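Local coordinates for tetratricopeptide TPR_2 repeat protein (Thermobaculum terrenum, PDB 5DJS) that joins tetratricopeptide repeats to a GT-B-type domain pair of the family 41 glycosyltransferase kind and holds uridine-5'-diphosphate in a pocket, at residues L282-P290 and M443-W454. The protein carries 1 engineered substitution. Residues are numbered along the deposited sequence; the frame is centred on the assembly and turned at random.
Sequences LVGDQHLCP and MAGRATSSLLRW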
loop_
_atom_site.group_PDB
_atom_site.type_symbol
_atom_site.label_atom_id
_atom_site.label_comp_id
_atom_site.label_asym_id
_atom_site.label_seq_id
_atom_site.Cartn_x
_atom_site.Cartn_y
_atom_site.Cartn_z
ATOM N N LEU A 282 -9.873 13.657 2.722
ATOM C CA LEU A 282 -9.460 12.379 2.169
ATOM C C LEU A 282 -10.173 12.229 0.818
ATOM O O LEU A 282 -11.404 12.256 0.771
ATOM C CB LEU A 282 -9.842 11.251 3.126
ATOM C CG LEU A 282 -9.380 9.834 2.749
ATOM C CD1 LEU A 282 -9.100 8.984 3.984
ATOM C CD2 LEU A 282 -10.392 9.129 1.860
ATOM N N VAL A 283 -9.410 12.078 -0.264
ATOM C CA VAL A 283 -9.968 11.956 -1.636
ATOM C C VAL A 283 -10.253 10.490 -2.043
ATOM O O VAL A 283 -9.330 9.727 -2.353
ATOM C CB VAL A 283 -9.020 12.594 -2.680
ATOM C CG1 VAL A 283 -9.574 12.449 -4.089
ATOM C CG2 VAL A 283 -8.792 14.060 -2.366
ATOM N N GLY A 284 -11.537 10.121 -2.049
ATOM C CA GLY A 284 -11.991 8.785 -2.460
ATOM C C GLY A 284 -12.882 8.859 -3.691
ATOM O O GLY A 284 -12.605 9.621 -4.631
ATOM N N ASP A 285 -13.943 8.053 -3.695
ATOM C CA ASP A 285 -14.978 8.131 -4.739
ATOM C C ASP A 285 -16.302 7.529 -4.258
ATOM O O ASP A 285 -16.377 7.006 -3.139
ATOM C CB ASP A 285 -14.493 7.536 -6.074
ATOM C CG ASP A 285 -14.509 6.022 -6.113
ATOM O OD1 ASP A 285 -15.590 5.431 -5.883
ATOM O OD2 ASP A 285 -13.458 5.429 -6.458
ATOM N N GLN A 286 -17.335 7.608 -5.092
ATOM C CA GLN A 286 -18.712 7.336 -4.650
ATOM C C GLN A 286 -19.015 5.874 -4.371
ATOM O O GLN A 286 -19.852 5.576 -3.525
ATOM C CB GLN A 286 -19.709 7.874 -5.666
ATOM C CG GLN A 286 -19.666 9.380 -5.804
ATOM C CD GLN A 286 -20.634 9.878 -6.851
ATOM O OE1 GLN A 286 -20.599 9.438 -8.008
ATOM N NE2 GLN A 286 -21.510 10.794 -6.459
ATOM N N HIS A 287 -18.341 4.975 -5.082
ATOM C CA HIS A 287 -18.432 3.538 -4.810
ATOM C C HIS A 287 -17.490 3.125 -3.683
ATOM O O HIS A 287 -17.845 2.288 -2.842
ATOM C CB HIS A 287 -18.118 2.738 -6.068
ATOM C CG HIS A 287 -19.039 3.032 -7.214
ATOM N ND1 HIS A 287 -20.399 3.198 -7.056
ATOM C CD2 HIS A 287 -18.795 3.164 -8.540
ATOM C CE1 HIS A 287 -20.950 3.434 -8.234
ATOM N NE2 HIS A 287 -19.998 3.419 -9.150
ATOM N N LEU A 288 -16.299 3.721 -3.668
ATOM C CA LEU A 288 -15.258 3.399 -2.686
ATOM C C LEU A 288 -15.616 3.743 -1.239
ATOM O O LEU A 288 -15.243 2.997 -0.334
ATOM C CB LEU A 288 -13.933 4.086 -3.064
ATOM C CG LEU A 288 -12.690 3.751 -2.219
ATOM C CD1 LEU A 288 -12.328 2.277 -2.325
ATOM C CD2 LEU A 288 -11.507 4.604 -2.637
ATOM N N CYS A 289 -16.321 4.861 -1.036
ATOM C CA CYS A 289 -16.680 5.377 0.296
ATOM C C CYS A 289 -18.208 5.326 0.461
ATOM O O CYS A 289 -18.906 6.209 -0.050
ATOM C CB CYS A 289 -16.189 6.836 0.440
ATOM S SG CYS A 289 -14.448 7.166 0.032
ATOM N N PRO A 290 -18.746 4.306 1.171
ATOM C CA PRO A 290 -20.216 4.123 1.192
ATOM C C PRO A 290 -20.990 5.220 1.926
ATOM O O PRO A 290 -20.398 5.941 2.701
ATOM C CB PRO A 290 -20.396 2.776 1.901
ATOM C CG PRO A 290 -19.181 2.625 2.745
ATOM C CD PRO A 290 -18.062 3.280 1.976
ATOM N N MET A 443 -14.204 0.915 3.352
ATOM C CA MET A 443 -13.347 1.443 2.294
ATOM C C MET A 443 -12.197 0.489 1.931
ATOM O O MET A 443 -11.921 0.276 0.750
ATOM C CB MET A 443 -12.808 2.827 2.690
ATOM C CG MET A 443 -11.816 3.432 1.716
ATOM S SD MET A 443 -11.424 5.154 2.049
ATOM C CE MET A 443 -9.915 5.280 1.100
ATOM N N ALA A 444 -11.548 -0.095 2.941
ATOM C CA ALA A 444 -10.401 -0.998 2.716
ATOM C C ALA A 444 -10.758 -2.247 1.899
ATOM O O ALA A 444 -9.886 -2.797 1.213
ATOM C CB ALA A 444 -9.763 -1.406 4.038
ATOM N N GLY A 445 -12.024 -2.676 1.973
ATOM C CA GLY A 445 -12.554 -3.776 1.149
ATOM C C GLY A 445 -13.359 -3.361 -0.080
ATOM O O GLY A 445 -14.290 -4.076 -0.464
ATOM N N ARG A 446 -13.013 -2.217 -0.695
ATOM C CA ARG A 446 -13.769 -1.659 -1.839
ATOM C C ARG A 446 -12.936 -1.061 -2.976
ATOM O O ARG A 446 -13.502 -0.476 -3.902
ATOM C CB ARG A 446 -14.745 -0.592 -1.332
ATOM C CG ARG A 446 -15.965 -1.147 -0.627
ATOM C CD ARG A 446 -16.737 -0.038 0.053
ATOM N NE ARG A 446 -17.813 0.461 -0.788
ATOM C CZ ARG A 446 -19.093 0.095 -0.710
ATOM N NH1 ARG A 446 -19.518 -0.797 0.186
ATOM N NH2 ARG A 446 -19.976 0.640 -1.539
ATOM N N ALA A 447 -11.617 -1.197 -2.942
ATOM C CA ALA A 447 -10.793 -0.645 -4.019
ATOM C C ALA A 447 -11.162 -1.277 -5.375
ATOM O O ALA A 447 -11.227 -0.580 -6.391
ATOM C CB ALA A 447 -9.311 -0.835 -3.725
ATOM N N THR A 448 -11.412 -2.585 -5.377
ATOM C CA THR A 448 -11.763 -3.304 -6.604
ATOM C C THR A 448 -13.249 -3.212 -6.916
ATOM O O THR A 448 -13.621 -3.035 -8.079
ATOM C CB THR A 448 -11.383 -4.787 -6.521
ATOM O OG1 THR A 448 -11.905 -5.346 -5.305
ATOM C CG2 THR A 448 -9.948 -4.948 -6.515
ATOM N N SER A 449 -14.098 -3.335 -5.894
ATOM C CA SER A 449 -15.534 -3.174 -6.106
ATOM C C SER A 449 -15.785 -1.865 -6.885
ATOM O O SER A 449 -16.506 -1.876 -7.873
ATOM C CB SER A 449 -16.330 -3.224 -4.787
ATOM O OG SER A 449 -16.281 -1.989 -4.100
ATOM N N SER A 450 -15.142 -0.772 -6.464
ATOM C CA SER A 450 -15.279 0.531 -7.121
ATOM C C SER A 450 -14.773 0.492 -8.564
ATOM O O SER A 450 -15.516 0.808 -9.495
ATOM C CB SER A 450 -14.526 1.610 -6.330
ATOM O OG SER A 450 -14.622 2.881 -6.956
ATOM N N LEU A 451 -13.513 0.093 -8.730
ATOM C CA LEU A 451 -12.871 -0.037 -10.055
ATOM C C LEU A 451 -13.802 -0.736 -11.042
ATOM O O LEU A 451 -14.092 -0.206 -12.108
ATOM C CB LEU A 451 -11.551 -0.832 -9.958
ATOM C CG LEU A 451 -10.442 -0.687 -11.019
ATOM C CD1 LEU A 451 -9.714 -2.010 -11.211
ATOM C CD2 LEU A 451 -10.910 -0.183 -12.375
ATOM N N LEU A 452 -14.274 -1.920 -10.655
ATOM C CA LEU A 452 -15.146 -2.735 -11.494
ATOM C C LEU A 452 -16.477 -2.037 -11.829
ATOM O O LEU A 452 -16.909 -2.050 -12.988
ATOM C CB LEU A 452 -15.401 -4.098 -10.831
ATOM C CG LEU A 452 -14.202 -5.050 -10.679
ATOM C CD1 LEU A 452 -14.623 -6.276 -9.899
ATOM C CD2 LEU A 452 -13.611 -5.469 -12.016
ATOM N N ARG A 453 -17.113 -1.421 -10.835
ATOM C CA ARG A 453 -18.350 -0.669 -11.073
ATOM C C ARG A 453 -18.144 0.478 -12.088
ATOM O O ARG A 453 -18.911 0.613 -13.040
ATOM C CB ARG A 453 -18.919 -0.120 -9.764
ATOM C CG ARG A 453 -19.551 -1.176 -8.867
ATOM C CD ARG A 453 -20.427 -0.545 -7.790
ATOM N NE ARG A 453 -21.043 -1.548 -6.915
ATOM C CZ ARG A 453 -22.078 -2.340 -7.235
ATOM N NH1 ARG A 453 -22.665 -2.288 -8.436
ATOM N NH2 ARG A 453 -22.534 -3.209 -6.332
ATOM N N TRP A 454 -17.084 1.263 -11.899
ATOM C CA TRP A 454 -16.747 2.361 -12.821
ATOM C C TRP A 454 -16.342 1.906 -14.229
ATOM O O TRP A 454 -16.449 2.690 -15.168
ATOM C CB TRP A 454 -15.626 3.241 -12.251
ATOM C CG TRP A 454 -16.022 4.065 -11.066
ATOM C CD1 TRP A 454 -15.479 4.012 -9.821
ATOM C CD2 TRP A 454 -17.040 5.076 -11.018
ATOM N NE1 TRP A 454 -16.091 4.926 -8.993
ATOM C CE2 TRP A 454 -17.050 5.598 -9.703
ATOM C CE3 TRP A 454 -17.944 5.591 -11.958
ATOM C CZ2 TRP A 454 -17.935 6.606 -9.298
ATOM C CZ3 TRP A 454 -18.825 6.598 -11.559
ATOM C CH2 TRP A 454 -18.813 7.094 -10.238
#
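Asp285, at the end of strand 281-285, turns its carboxylate onto helix 447-454 and takes a bond there with each oxygen. OD2 receives the Ser450 hydroxyl at 2.8 Å from OG, through its syn lone pair; OG stands anti to the Ser450 backbone N (chi1 179°), which carries it to the acid. OD1 receives Trp454 NE1 at 3.2 Å, nearly straight at the hydrogen (175°): OD1 lies in the indole plane, while NE1 comes to it from above the carboxylate plane. From the opposite face of that plane Leu288 N reaches the same OD1 at 2.9 Å, an Asx motif. His287 N to OD1 and Tyr308 N to OD2 add weak bonds.

The second polar site is the carbonyl of His287, held side-on by Arg446, the N-cap residue: NE lies 2.7 Å and NH2 3.0 Å from His287 O, which sits in the guanidinium plane. Pro290 covers one guanidinium face, while NH1 bonds to Gly440 O. Arg446 O in turn accepts Ser450 N and Ser449 OG.

Arg453 CD stands over one face of the His287 ring, 3.9 Å from its centroid, a CH-pi contact; Arg453 NE forms a salt bridge with Glu439. His287 CD2 lies over the indole face of Trp454, offset toward its rim, the planes 42° apart. Apart from the polar sites, Met443 packs its CG on Leu288 CG (4.0 Å) and its CE on Leu282 CD2.

The contact thus joins the two parallel-sheet domains of the GT-B fold, with the Ala447 side chain about 7 Å from UDP. Asp285 OD1 and His287 O each take two firm bonds, which should hold the turn's orientation on the helix.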